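Local coordinates for thioredoxin-like protein (Bacteroides caccae ATCC 43185, PDB 4YOD), which is of unknown function but is probably a thioredoxin-like oxidoreductase that carries an added helical domain, at residues F33-Y38 and D65-V70; H37-V42 and Q58-Y63. All coordinates share one frame; numbering follows the deposited sequence. Where two conformers were deposited one is given.

Contact 1: residues F33-Y38 and D65-V70; sequences FLVKHY and DILNHV
Ile66 and Val35 meet at the middle of a helix-helix contact in the helical N-terminal half of the chain, where helix 27-37 packs against the C-terminal part of helix 53-66 and the residues that follow it. The backbones come nearest at Val35 and Leu67, whose CA atoms lie 6.4 Å apart. Ile66 and Val35 carry most of the contact. Chi1 of 64° sets CG1 of Ile66 between the backbone N and the carbonyl carbon, and chi2 of 151°, near anti, extends CD1 toward the other segment, where it meets three side chains. Ile66 CD1 lies 3.6 Å from CD1 of the Tyr38 ring, approaching obliquely. It is also 3.7 Å from CG of Leu34, a side chain that crosses Ile66 at about a right angle, and 3.8 Å from CG2 of Val35, the two side chains passing alongside each other and pointing opposite ways. The second branch, Ile66 CG2, rests against Leu34 CD2 at 3.9 Å, giving that leucine two points of support.

Val35 works with both methyls. CG1 touches Leu67 CD2 at 3.8 Å, while CG2 sits 3.8 Å from Val70 CG1 and also packs on the carbonyl Ile66 O at 3.6 Å. That oxygen, besides touching the methyl, takes a backbone hydrogen bond from His69 N. Helix 72-85 closes the group from beyond the two segments: Ala78 packs on Val35, and Ala75 on Leu67 and Val70.

No hydrogen bond or salt bridge passes between the segments. Lys36, whose side chain sets off away from the contact, has its ammonium in a salt bridge with Glu32. Cohesion here therefore rests on the fit of branched aliphatic groups, with Ile66 CD1 among Leu34, Val35 and CD1 of the Tyr38 ring.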
loop_
_atom_site.group_PDB
_atom_site.type_symbol
_atom_site.label_atom_id
_atom_site.label_comp_id
_atom_site.label_asym_id
_atom_site.label_seq_id
_atom_site.Cartn_x
_atom_site.Cartn_y
_atom_site.Cartn_z
ATOM N N PHE A 33 -1.146 -24.274 6.365
ATOM C CA PHE A 33 -2.338 -25.113 6.162
ATOM C C PHE A 33 -3.629 -24.263 6.169
ATOM O O PHE A 33 -4.499 -24.458 5.319
ATOM C CB PHE A 33 -2.439 -26.222 7.230
ATOM C CG PHE A 33 -3.600 -27.165 6.998
ATOM C CD1 PHE A 33 -3.460 -28.281 6.180
ATOM C CD2 PHE A 33 -4.850 -26.905 7.555
ATOM C CE1 PHE A 33 -4.540 -29.136 5.943
ATOM C CE2 PHE A 33 -5.934 -27.752 7.305
ATOM C CZ PHE A 33 -5.770 -28.866 6.505
ATOM N N LEU A 34 -3.744 -23.344 7.136
ATOM C CA LEU A 34 -4.914 -22.486 7.312
ATOM C C LEU A 34 -5.149 -21.600 6.083
ATOM O O LEU A 34 -6.292 -21.478 5.644
ATOM C CB LEU A 34 -4.754 -21.638 8.585
ATOM C CG LEU A 34 -5.985 -20.877 9.113
ATOM C CD1 LEU A 34 -7.224 -21.790 9.239
ATOM C CD2 LEU A 34 -5.675 -20.228 10.456
ATOM N N VAL A 35 -4.075 -21.019 5.516
ATOM C CA VAL A 35 -4.162 -20.165 4.337
ATOM C C VAL A 35 -4.594 -20.992 3.111
ATOM O O VAL A 35 -5.544 -20.608 2.423
ATOM C CB VAL A 35 -2.820 -19.405 4.093
ATOM C CG1 VAL A 35 -2.697 -18.904 2.656
ATOM C CG2 VAL A 35 -2.644 -18.244 5.074
ATOM N N LYS A 36 -3.920 -22.118 2.854
ATOM C CA LYS A 36 -4.148 -22.929 1.668
ATOM C C LYS A 36 -5.539 -23.557 1.582
ATOM O O LYS A 36 -6.093 -23.605 0.484
ATOM C CB LYS A 36 -3.075 -24.015 1.555
ATOM C CG LYS A 36 -1.777 -23.459 0.948
ATOM C CD LYS A 36 -0.612 -24.445 1.005
ATOM C CE LYS A 36 0.636 -23.861 0.382
ATOM N NZ LYS A 36 1.761 -24.834 0.364
ATOM N N HIS A 37 -6.117 -23.991 2.717
ATOM C CA HIS A 37 -7.396 -24.696 2.757
ATOM C C HIS A 37 -8.566 -23.842 3.265
ATOM O O HIS A 37 -9.683 -24.350 3.360
ATOM C CB HIS A 37 -7.249 -25.948 3.646
ATOM C CG HIS A 37 -6.244 -26.920 3.112
ATOM N ND1 HIS A 37 -6.637 -28.045 2.409
ATOM C CD2 HIS A 37 -4.891 -26.871 3.144
ATOM C CE1 HIS A 37 -5.512 -28.650 2.046
ATOM N NE2 HIS A 37 -4.437 -27.976 2.460
ATOM N N TYR A 38 -8.333 -22.546 3.514
ATOM C CA TYR A 38 -9.302 -21.600 4.088
ATOM C C TYR A 38 -10.684 -21.656 3.458
ATOM O O TYR A 38 -11.666 -21.643 4.202
ATOM C CB TYR A 38 -8.769 -20.149 3.998
ATOM C CG TYR A 38 -9.557 -19.169 4.841
ATOM C CD1 TYR A 38 -9.301 -19.029 6.203
ATOM C CD2 TYR A 38 -10.616 -18.445 4.298
ATOM C CE1 TYR A 38 -10.056 -18.165 6.996
ATOM C CE2 TYR A 38 -11.370 -17.570 5.078
ATOM C CZ TYR A 38 -11.087 -17.438 6.429
ATOM O OH TYR A 38 -11.828 -16.594 7.211
ATOM N N ASP A 65 -6.325 -11.334 7.420
ATOM C CA ASP A 65 -5.528 -11.355 8.651
ATOM C C ASP A 65 -4.543 -12.547 8.692
ATOM O O ASP A 65 -3.371 -12.362 9.038
ATOM C CB ASP A 65 -6.445 -11.391 9.893
ATOM C CG ASP A 65 -6.867 -10.030 10.427
ATOM O OD1 ASP A 65 -6.085 -9.060 10.272
ATOM O OD2 ASP A 65 -7.948 -9.945 11.058
ATOM N N ILE A 66 -5.012 -13.772 8.350
ATOM C CA ILE A 66 -4.151 -14.972 8.398
ATOM C C ILE A 66 -3.085 -14.965 7.280
ATOM O O ILE A 66 -2.046 -15.606 7.441
ATOM C CB ILE A 66 -4.924 -16.313 8.446
ATOM C CG1 ILE A 66 -5.765 -16.558 7.180
ATOM C CG2 ILE A 66 -5.763 -16.414 9.731
ATOM C CD1 ILE A 66 -5.954 -17.975 6.834
ATOM N N LEU A 67 -3.299 -14.184 6.193
ATOM C CA LEU A 67 -2.327 -14.034 5.104
ATOM C C LEU A 67 -1.029 -13.367 5.575
ATOM O O LEU A 67 0.021 -13.552 4.954
ATOM C CB LEU A 67 -2.920 -13.235 3.939
ATOM C CG LEU A 67 -4.010 -13.926 3.120
ATOM C CD1 LEU A 67 -4.633 -12.947 2.155
ATOM C CD2 LEU A 67 -3.494 -15.182 2.417
ATOM N N ASN A 68 -1.086 -12.635 6.692
ATOM C CA ASN A 68 0.102 -11.989 7.267
ATOM C C ASN A 68 1.039 -12.973 7.983
ATOM O O ASN A 68 2.170 -12.596 8.296
ATOM C CB ASN A 68 -0.321 -10.909 8.274
ATOM C CG ASN A 68 -0.941 -9.690 7.651
ATOM O OD1 ASN A 68 -0.325 -8.994 6.852
ATOM N ND2 ASN A 68 -2.151 -9.367 8.057
ATOM N N HIS A 69 0.571 -14.191 8.295
ATOM C CA HIS A 69 1.339 -15.146 9.110
ATOM C C HIS A 69 2.098 -16.191 8.275
ATOM O O HIS A 69 2.634 -17.142 8.838
ATOM C CB HIS A 69 0.414 -15.845 10.142
ATOM C CG HIS A 69 -0.426 -14.906 10.967
ATOM N ND1 HIS A 69 -1.640 -15.310 11.502
ATOM C CD2 HIS A 69 -0.203 -13.614 11.322
ATOM C CE1 HIS A 69 -2.115 -14.259 12.153
ATOM N NE2 HIS A 69 -1.289 -13.211 12.066
ATOM N N VAL A 70 2.171 -15.999 6.945
ATOM C CA VAL A 70 2.863 -16.915 6.039
ATOM C C VAL A 70 3.854 -16.130 5.167
ATOM O O VAL A 70 3.672 -14.918 5.039
ATOM C CB VAL A 70 1.867 -17.728 5.156
ATOM C CG1 VAL A 70 0.991 -18.644 5.997
ATOM C CG2 VAL A 70 1.013 -16.825 4.250
#

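Contact 2: residues H37-V42 and Q58-Y63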
loop_
_atom_site.group_PDB
_atom_site.type_symbol
_atom_site.label_atom_id
_atom_site.label_comp_id
_atom_site.label_asym_id
_atom_site.label_seq_id
_atom_site.Cartn_x
_atom_site.Cartn_y
_atom_site.Cartn_z
ATOM N N HIS A 37 -6.117 -23.991 2.717
ATOM C CA HIS A 37 -7.396 -24.696 2.757
ATOM C C HIS A 37 -8.566 -23.842 3.265
ATOM O O HIS A 37 -9.683 -24.350 3.360
ATOM C CB HIS A 37 -7.249 -25.948 3.646
ATOM C CG HIS A 37 -6.244 -26.920 3.112
ATOM N ND1 HIS A 37 -6.637 -28.045 2.409
ATOM C CD2 HIS A 37 -4.891 -26.871 3.144
ATOM C CE1 HIS A 37 -5.512 -28.650 2.046
ATOM N NE2 HIS A 37 -4.437 -27.976 2.460
ATOM N N TYR A 38 -8.333 -22.546 3.514
ATOM C CA TYR A 38 -9.302 -21.600 4.088
ATOM C C TYR A 38 -10.684 -21.656 3.458
ATOM O O TYR A 38 -11.666 -21.643 4.202
ATOM C CB TYR A 38 -8.769 -20.149 3.998
ATOM C CG TYR A 38 -9.557 -19.169 4.841
ATOM C CD1 TYR A 38 -9.301 -19.029 6.203
ATOM C CD2 TYR A 38 -10.616 -18.445 4.298
ATOM C CE1 TYR A 38 -10.056 -18.165 6.996
ATOM C CE2 TYR A 38 -11.370 -17.570 5.078
ATOM C CZ TYR A 38 -11.087 -17.438 6.429
ATOM O OH TYR A 38 -11.828 -16.594 7.211
ATOM N N TRP A 39 -10.753 -21.693 2.107
ATOM C CA TRP A 39 -11.992 -21.630 1.339
ATOM C C TRP A 39 -12.489 -22.981 0.822
ATOM O O TRP A 39 -13.432 -23.003 0.033
ATOM C CB TRP A 39 -11.778 -20.674 0.138
ATOM C CG TRP A 39 -11.448 -19.263 0.547
ATOM C CD1 TRP A 39 -10.212 -18.691 0.580
ATOM C CD2 TRP A 39 -12.363 -18.273 1.048
ATOM N NE1 TRP A 39 -10.305 -17.383 1.001
ATOM C CE2 TRP A 39 -11.611 -17.104 1.312
ATOM C CE3 TRP A 39 -13.757 -18.248 1.263
ATOM C CZ2 TRP A 39 -12.200 -15.920 1.782
ATOM C CZ3 TRP A 39 -14.341 -17.076 1.736
ATOM C CH2 TRP A 39 -13.564 -15.933 2.002
ATOM N N ASP A 40 -11.875 -24.090 1.255
ATOM C CA ASP A 40 -12.208 -25.447 0.814
ATOM C C ASP A 40 -13.692 -25.838 0.970
ATOM O O ASP A 40 -14.192 -26.598 0.144
ATOM C CB ASP A 40 -11.363 -26.469 1.595
ATOM C CG ASP A 40 -9.943 -26.681 1.093
ATOM O OD1 ASP A 40 -9.465 -25.856 0.279
ATOM O OD2 ASP A 40 -9.310 -27.682 1.510
ATOM N N ASN A 41 -14.384 -25.334 2.012
ATOM C CA ASN A 41 -15.777 -25.706 2.289
ATOM C C ASN A 41 -16.783 -24.678 1.781
ATOM O O ASN A 41 -17.957 -24.729 2.140
ATOM C CB ASN A 41 -15.962 -25.954 3.783
ATOM C CG ASN A 41 -15.155 -27.130 4.258
ATOM O OD1 ASN A 41 -14.717 -27.982 3.473
ATOM N ND2 ASN A 41 -14.915 -27.194 5.537
ATOM N N VAL A 42 -16.338 -23.810 0.887
ATOM C CA VAL A 42 -17.169 -22.761 0.298
ATOM C C VAL A 42 -17.515 -23.129 -1.165
ATOM O O VAL A 42 -16.667 -23.636 -1.896
ATOM C CB VAL A 42 -16.435 -21.393 0.423
ATOM C CG1 VAL A 42 -17.114 -20.290 -0.388
ATOM C CG2 VAL A 42 -16.323 -20.976 1.897
ATOM N N GLN A 58 -17.094 -11.075 6.793
ATOM C CA GLN A 58 -16.275 -11.337 7.974
ATOM C C GLN A 58 -15.276 -12.472 7.692
ATOM O O GLN A 58 -14.134 -12.390 8.144
ATOM C CB GLN A 58 -17.125 -11.620 9.220
ATOM C CG GLN A 58 -16.324 -11.683 10.534
ATOM C CD GLN A 58 -15.361 -10.532 10.728
ATOM O OE1 GLN A 58 -15.695 -9.356 10.536
ATOM N NE2 GLN A 58 -14.137 -10.855 11.124
ATOM N N ALA A 59 -15.682 -13.480 6.889
ATOM C CA ALA A 59 -14.805 -14.570 6.441
ATOM C C ALA A 59 -13.646 -14.000 5.598
ATOM O O ALA A 59 -12.494 -14.399 5.796
ATOM C CB ALA A 59 -15.594 -15.588 5.626
ATOM N N TRP A 60 -13.946 -13.018 4.717
ATOM C CA TRP A 60 -12.929 -12.351 3.887
ATOM C C TRP A 60 -11.936 -11.560 4.776
ATOM O O TRP A 60 -10.740 -11.641 4.545
ATOM C CB TRP A 60 -13.551 -11.433 2.826
ATOM C CG TRP A 60 -12.514 -10.713 2.000
ATOM C CD1 TRP A 60 -12.053 -9.440 2.184
ATOM C CD2 TRP A 60 -11.704 -11.287 0.961
ATOM N NE1 TRP A 60 -11.038 -9.165 1.284
ATOM C CE2 TRP A 60 -10.806 -10.283 0.521
ATOM C CE3 TRP A 60 -11.678 -12.547 0.327
ATOM C CZ2 TRP A 60 -9.895 -10.497 -0.524
ATOM C CZ3 TRP A 60 -10.782 -12.756 -0.707
ATOM C CH2 TRP A 60 -9.900 -11.743 -1.122
ATOM N N VAL A 61 -12.444 -10.809 5.772
ATOM C CA VAL A 61 -11.644 -10.009 6.718
ATOM C C VAL A 61 -10.654 -10.935 7.484
ATOM O O VAL A 61 -9.461 -10.618 7.564
ATOM C CB VAL A 61 -12.580 -9.205 7.670
ATOM C CG1 VAL A 61 -11.853 -8.662 8.911
ATOM C CG2 VAL A 61 -13.264 -8.084 6.921
ATOM N N ASP A 62 -11.159 -12.060 8.033
ATOM C CA ASP A 62 -10.353 -13.052 8.755
ATOM C C ASP A 62 -9.287 -13.698 7.838
ATOM O O ASP A 62 -8.177 -13.946 8.292
ATOM C CB ASP A 62 -11.231 -14.113 9.401
ATOM C CG ASP A 62 -12.021 -13.576 10.587
ATOM O OD1 ASP A 62 -11.573 -12.575 11.198
ATOM O OD2 ASP A 62 -13.092 -14.143 10.888
ATOM N N TYR A 63 -9.605 -13.901 6.553
ATOM C CA TYR A 63 -8.656 -14.418 5.562
ATOM C C TYR A 63 -7.502 -13.431 5.356
ATOM O O TYR A 63 -6.342 -13.835 5.403
ATOM C CB TYR A 63 -9.371 -14.664 4.223
ATOM C CG TYR A 63 -8.502 -15.244 3.128
ATOM C CD1 TYR A 63 -7.923 -16.510 3.262
ATOM C CD2 TYR A 63 -8.356 -14.588 1.907
ATOM C CE1 TYR A 63 -7.142 -17.058 2.243
ATOM C CE2 TYR A 63 -7.656 -15.170 0.847
ATOM C CZ TYR A 63 -7.049 -16.404 1.022
ATOM O OH TYR A 63 -6.340 -16.957 -0.023
HETATM O O HOH W 1 -12.833 -17.137 9.832
#
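Tyr38 and Trp39 occupy the central positions of a type I beta turn from His37 to Asp40, which overlaps a second, from Trp39 to Val42, sharing Trp39 and Asp40. This turning chain leads away from helix 27-37 and faces one side of helix 53-66, represented by 58-63; the closest CA atoms are those of Tyr38 and Tyr63. Between the two lies an aromatic cluster of Tyr38, Trp39 and Tyr63, part of the buried interior of the helical domain.

The Tyr38 hydroxyl donates to Ala59 O at 2.7 Å, in the carbonyl plane and on a lone pair, with a C=O...donor angle of 125°. The same oxygen accepts the helical bond from Tyr63 N, so two donors grip it. Water 1 in turn donates to Tyr38 OH at 2.9 Å and to Asp62 OD2 at 3.2 Å, linking the phenol to the helix a second time. Over one face of the Tyr38 ring lies Tyr63 CB, a CH-pi contact 4.0 Å from the ring centroid. A phenylalanine in place of Tyr38 would probably cost Ala59 O its in-plane donor and deprive the water of its phenol partner, weakening the tie between turn and helix.

Trp39 and Tyr63 form a T-shaped pair with planes at 73°. The indole edge points at the tyrosine face, NE1 lying 3.2 Å above the plane of the Tyr63 ring and over its centre. Helix 72-85 ties down both parts: Thr82 hydrogen-bonds Tyr63 OH, and Arg85 hydrogen-bonds the carbonyl oxygens of Trp39 and Val42 in the turns. Farther along the indole, Trp39 CZ2 touches Trp60 CE3 at 3.7 Å.

How the contacts relate
Contacts 1 and 2 are neighbours along one seam, their centres 9 Å apart, and both use helix 53-66. Tyr38 belongs to both: its CD1 meets Ile66 in contact 1, while a ring face and the hydroxyl serve contact 2. The two also touch directly, Val35 O lying 3.9 Å from Tyr63 CE1. They differ in character, the first being aliphatic and without polar links, the second aromatic with a direct and a water-mediated bond. Helix 72-85 backs both. Both contacts lie among the N-terminal helices, apart from the five-stranded sheet of the thioredoxin-like fold, where a CxxC pattern at the start of helix 187-197 would be the likely redox site.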